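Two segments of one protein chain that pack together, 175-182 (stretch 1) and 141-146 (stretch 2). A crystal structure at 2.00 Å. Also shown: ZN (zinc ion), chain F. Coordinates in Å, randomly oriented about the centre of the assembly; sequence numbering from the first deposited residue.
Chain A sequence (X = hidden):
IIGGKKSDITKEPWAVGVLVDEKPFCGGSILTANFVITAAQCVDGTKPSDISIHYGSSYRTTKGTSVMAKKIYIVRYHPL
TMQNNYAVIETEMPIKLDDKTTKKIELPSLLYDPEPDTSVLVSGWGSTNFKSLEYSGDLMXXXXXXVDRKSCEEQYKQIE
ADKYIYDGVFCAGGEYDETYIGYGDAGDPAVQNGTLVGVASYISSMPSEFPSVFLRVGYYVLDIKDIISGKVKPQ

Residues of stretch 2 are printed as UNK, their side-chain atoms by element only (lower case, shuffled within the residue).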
ATOM      1  N   GLU A 175      -8.607  13.489  10.650  1.00 25.60           N
ATOM      2  CA  GLU A 175      -9.745  14.360  10.949  1.00 28.04           C
ATOM      3  C   GLU A 175      -9.953  15.510   9.954  1.00 29.57           C
ATOM      4  O   GLU A 175     -11.087  15.860   9.653  1.00 28.71           O
ATOM      5  CB  GLU A 175      -9.635  14.914  12.374  1.00 28.98           C
ATOM      6  CG  GLU A 175     -10.872  15.698  12.832  1.00 34.30           C
ATOM      7  CD  GLU A 175     -10.899  15.971  14.327  1.00 40.77           C
ATOM      8  OE1 GLU A 175      -9.821  16.098  14.947  1.00 45.01           O
ATOM      9  OE2 GLU A 175     -12.013  16.057  14.885  1.00 43.68           O
ATOM     10  N   TYR A 176      -8.860  16.090   9.462  1.00 31.04           N
ATOM     11  CA  TYR A 176      -8.938  17.202   8.510  1.00 33.05           C
ATOM     12  C   TYR A 176      -9.767  16.841   7.266  1.00 32.44           C
ATOM     13  O   TYR A 176     -10.679  17.580   6.887  1.00 32.28           O
ATOM     14  CB  TYR A 176      -7.529  17.668   8.123  1.00 34.05           C
ATOM     15  CG  TYR A 176      -7.494  18.842   7.164  1.00 41.39           C
ATOM     16  CD1 TYR A 176      -7.764  20.140   7.605  1.00 43.64           C
ATOM     17  CD2 TYR A 176      -7.173  18.657   5.818  1.00 43.89           C
ATOM     18  CE1 TYR A 176      -7.729  21.222   6.729  1.00 46.78           C
ATOM     19  CE2 TYR A 176      -7.133  19.739   4.930  1.00 47.60           C
ATOM     20  CZ  TYR A 176      -7.412  21.016   5.395  1.00 49.54           C
ATOM     21  OH  TYR A 176      -7.377  22.090   4.529  1.00 54.08           O
ATOM     22  N   ASP A 177      -9.462  15.693   6.662  1.00 31.69           N
ATOM     23  CA  ASP A 177     -10.165  15.209   5.467  1.00 30.80           C
ATOM     24  C   ASP A 177     -11.405  14.376   5.798  1.00 30.19           C
ATOM     25  O   ASP A 177     -12.298  14.229   4.959  1.00 30.22           O
ATOM     26  CB  ASP A 177      -9.255  14.297   4.636  1.00 30.59           C
ATOM     27  CG  ASP A 177      -7.983  14.969   4.163  1.00 33.08           C
ATOM     28  OD1 ASP A 177      -8.000  16.188   3.887  1.00 34.37           O
ATOM     29  OD2 ASP A 177      -6.967  14.249   4.038  1.00 27.64           O
ATOM     30  N   GLU A 178     -11.429  13.799   7.001  1.00 28.75           N
ATOM     31  CA  GLU A 178     -12.321  12.681   7.336  1.00 27.36           C
ATOM     32  C   GLU A 178     -12.126  11.546   6.313  1.00 25.48           C
ATOM     33  O   GLU A 178     -13.076  11.009   5.746  1.00 25.32           O
ATOM     34  CB  GLU A 178     -13.783  13.142   7.460  1.00 27.86           C
ATOM     35  CG  GLU A 178     -14.536  12.521   8.630  1.00 35.21           C
ATOM     36  CD  GLU A 178     -13.891  12.787   9.979  1.00 35.63           C
ATOM     37  OE1 GLU A 178     -13.283  11.853  10.536  1.00 42.49           O
ATOM     38  OE2 GLU A 178     -13.987  13.920  10.492  1.00 38.19           O
ATOM     39  N   THR A 179     -10.860  11.197   6.098  1.00 22.96           N
ATOM     40  CA  THR A 179     -10.453  10.237   5.080  1.00 22.25           C
ATOM     41  C   THR A 179      -9.453   9.284   5.740  1.00 21.68           C
ATOM     42  O   THR A 179      -8.514   9.736   6.381  1.00 20.67           O
ATOM     43  CB  THR A 179      -9.808  10.978   3.870  1.00 21.85           C
ATOM     44  OG1 THR A 179     -10.773  11.867   3.294  1.00 21.73           O
ATOM     45  CG2 THR A 179      -9.376  10.024   2.807  1.00 23.67           C
ATOM     46  N   TYR A 180      -9.671   7.973   5.608  1.00 21.38           N
ATOM     47  CA  TYR A 180      -8.867   6.984   6.340  1.00 20.81           C
ATOM     48  C   TYR A 180      -8.623   5.707   5.543  1.00 20.34           C
ATOM     49  O   TYR A 180      -9.447   5.306   4.714  1.00 20.68           O
ATOM     50  CB  TYR A 180      -9.550   6.595   7.661  1.00 19.67           C
ATOM     51  CG  TYR A 180      -9.946   7.751   8.561  1.00 22.44           C
ATOM     52  CD1 TYR A 180      -9.076   8.218   9.544  1.00 20.54           C
ATOM     53  CD2 TYR A 180     -11.210   8.352   8.452  1.00 21.95           C
ATOM     54  CE1 TYR A 180      -9.436   9.266  10.382  1.00 21.79           C
ATOM     55  CE2 TYR A 180     -11.579   9.408   9.281  1.00 23.09           C
ATOM     56  CZ  TYR A 180     -10.680   9.862  10.244  1.00 24.13           C
ATOM     57  OH  TYR A 180     -11.028  10.903  11.081  1.00 27.97           O
ATOM     58  N   ILE A 181      -7.490   5.068   5.820  1.00 19.18           N
ATOM     59  CA  ILE A 181      -7.217   3.714   5.348  1.00 17.74           C
ATOM     60  C   ILE A 181      -8.150   2.759   6.109  1.00 18.71           C
ATOM     61  O   ILE A 181      -8.234   2.819   7.335  1.00 18.49           O
ATOM     62  CB  ILE A 181      -5.716   3.374   5.559  1.00 19.21           C
ATOM     63  CG1 ILE A 181      -4.856   4.169   4.566  1.00 13.60           C
ATOM     64  CG2 ILE A 181      -5.424   1.847   5.498  1.00 18.80           C
ATOM     65  CD1 ILE A 181      -5.107   3.812   3.065  1.00 19.03           C
ATOM     66  N   GLY A 182      -8.874   1.915   5.373  1.00 19.63           N
ATOM     67  CA  GLY A 182      -9.762   0.920   5.973  1.00 21.30           C
ATOM     68  C   GLY A 182      -9.118  -0.451   6.054  1.00 20.75           C
ATOM     69  O   GLY A 182      -8.027  -0.663   5.528  1.00 20.52           O
ATOM     70  N   UNK A 141     -11.190   5.480  -4.434  1.00 18.50           N
ATOM     71  CA  UNK A 141     -10.052   6.398  -4.423  1.00 19.58           C
ATOM     72  C   UNK A 141     -10.308   7.574  -3.491  1.00 20.08           C
ATOM     73  O   UNK A 141     -11.455   7.946  -3.255  1.00 21.86           O
ATOM     74  o   UNK A 141     -10.808   9.720  -7.782  1.00 43.14           O
ATOM     75  c   UNK A 141     -10.875   7.793  -6.406  1.00 25.73           C
ATOM     76  c   UNK A 141     -10.511   8.515  -7.690  1.00 35.02           C
ATOM     77  o   UNK A 141      -9.935   7.894  -8.606  1.00 37.98           O
ATOM     78  c   UNK A 141      -9.750   6.922  -5.840  1.00 18.78           C
ATOM     79  N   UNK A 142      -9.235   8.158  -2.969  1.00 19.85           N
ATOM     80  CA  UNK A 142      -9.319   9.430  -2.262  1.00 20.90           C
ATOM     81  C   UNK A 142      -7.992  10.175  -2.312  1.00 21.50           C
ATOM     82  O   UNK A 142      -6.917   9.568  -2.436  1.00 20.80           O
ATOM     83  c   UNK A 142      -9.764   9.231  -0.815  1.00 21.74           C
ATOM     84  N   UNK A 143      -8.080  11.496  -2.215  1.00 21.67           N
ATOM     85  CA  UNK A 143      -6.915  12.306  -1.938  1.00 22.64           C
ATOM     86  C   UNK A 143      -6.758  12.480  -0.432  1.00 22.11           C
ATOM     87  O   UNK A 143      -7.657  12.989   0.248  1.00 21.80           O
ATOM     88  o   UNK A 143      -7.012  12.963  -4.990  1.00 39.64           O
ATOM     89  c   UNK A 143      -6.402  13.549  -4.103  1.00 32.92           C
ATOM     90  c   UNK A 143      -6.980  13.645  -2.684  1.00 24.47           C
ATOM     91  n   UNK A 143      -5.203  14.092  -4.300  1.00 32.28           N
ATOM     92  N   UNK A 144      -5.626  12.005   0.081  1.00 21.04           N
ATOM     93  CA  UNK A 144      -5.272  12.134   1.490  1.00 19.60           C
ATOM     94  C   UNK A 144      -4.331  13.323   1.639  1.00 19.74           C
ATOM     95  O   UNK A 144      -3.263  13.356   0.993  1.00 20.02           O
ATOM     96  c   UNK A 144      -6.899   7.927   1.515  1.00 24.19           C
ATOM     97  c   UNK A 144      -6.150   7.993   3.823  1.00 19.39           C
ATOM     98  c   UNK A 144      -5.377   9.681   2.253  1.00 18.94           C
ATOM     99  c   UNK A 144      -4.512  10.888   1.963  1.00 19.63           C
ATOM    100  c   UNK A 144      -6.129   9.066   1.246  1.00 16.46           C
ATOM    101  c   UNK A 144      -6.920   7.387   2.814  1.00 23.97           C
ATOM    102  c   UNK A 144      -5.383   9.121   3.529  1.00 18.88           C
ATOM    103  N   UNK A 145      -4.690  14.269   2.502  1.00 18.32           N
ATOM    104  CA  UNK A 145      -3.819  15.410   2.805  1.00 19.77           C
ATOM    105  C   UNK A 145      -2.696  15.003   3.745  1.00 18.47           C
ATOM    106  O   UNK A 145      -2.941  14.455   4.822  1.00 18.28           O
ATOM    107  c   UNK A 145      -4.590  16.597   3.419  1.00 18.35           C
ATOM    108  o   UNK A 145      -5.763  16.844   2.647  1.00 22.57           O
ATOM    109  c   UNK A 145      -3.723  17.861   3.422  1.00 25.20           C
ATOM    110  N   UNK A 146      -1.469  15.279   3.322  1.00 18.84           N
ATOM    111  CA  UNK A 146      -0.275  14.918   4.077  1.00 18.53           C
ATOM    112  C   UNK A 146      -0.161  15.754   5.362  1.00 19.27           C
ATOM    113  O   UNK A 146      -0.273  16.983   5.344  1.00 20.00           O
ATOM    114  c   UNK A 146       1.013  15.002   3.187  1.00 19.88           C
ATOM    115  c   UNK A 146       2.282  14.834   4.021  1.00 17.18           C
ATOM    116  c   UNK A 146       0.963  13.932   2.065  1.00 15.64           C
TER
HETATM  117 ZN    ZN F 239     -14.309  13.049  12.888  1.00 52.34          ZN
HETATM  118  O   HOH W   1     -13.983  14.617  14.041  1.00 29.22           O

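Position 141, within the strand, has five side-chain atoms: three carbons in an unbranched run, the third carrying two oxygens. A carboxylate at the end of a three-carbon chain is glutamate. The side chain of Glu141 is out of reach of stretch 1, and the residue takes no part in the contact; one of its carboxylate oxygens is hydrogen-bonded elsewhere in the structure.

At position 142 a single carbon, CB, follows the backbone, and it points toward stretch 1, where it lies 3.7 Å from CG2 of Thr179. One carbon and nothing beyond it means alanine, and Ala142 offers a small apolar surface to that methyl group.

Position 143 has two carbons, the second bearing one oxygen and one nitrogen. By composition this is a carboxamide on a one-carbon stem, hence asparagine. The side chain of Asn143 leads away from stretch 1, so its closest approach is through the backbone: its O lies 4.1 Å from OD2 of Asp177.

Position 144 carries seven carbons, one joining the backbone to a ring of six, with no oxygen on the ring. This is phenylalanine. One face of the Phe144 ring receives CG2 of Thr179, which stands 3.6 Å from the ring centroid and only 15° off the normal, a CH-pi contact. The edge of the ring meets the backbone at the next two residues, with CZ 3.6 Å from C of Tyr180 and CE1 3.8 Å from N of Ile181, while CD1 of Ile181 adds an apolar contact 4.0 Å from CZ.

Position 145 has a branched side chain, CB bearing one oxygen and one carbon. The oxygen lies 2.6 Å from OD1 of Asp177, and the branching identifies threonine. OG1 of Thr145 donates a hydrogen bond to that OD1, and its backbone N donates another to OD2 of Asp177 at 2.7 Å, with a nearly straight angle of 168°.

At position 146, three carbons branch at CB without any heteroatom, which is valine. The CA-to-CB bond of Val146 points away from stretch 1, and the residue makes no contact with it.

The contact thus has a polar and an apolar part. Asp177 grips a single residue with both carboxylate oxygens, one on the hydroxyl and one on the backbone amide of Thr145, fixing the loop against the strand. Beside this clasp, the methyl group of Thr179 lies over one face of Phe144 and also touches CB of Ala142, while Ile181 packs against the same ring. Together the two stretches bury 334 Å², with Phe144 contributing the largest share.

Stretch 2 141-146: EANFTV
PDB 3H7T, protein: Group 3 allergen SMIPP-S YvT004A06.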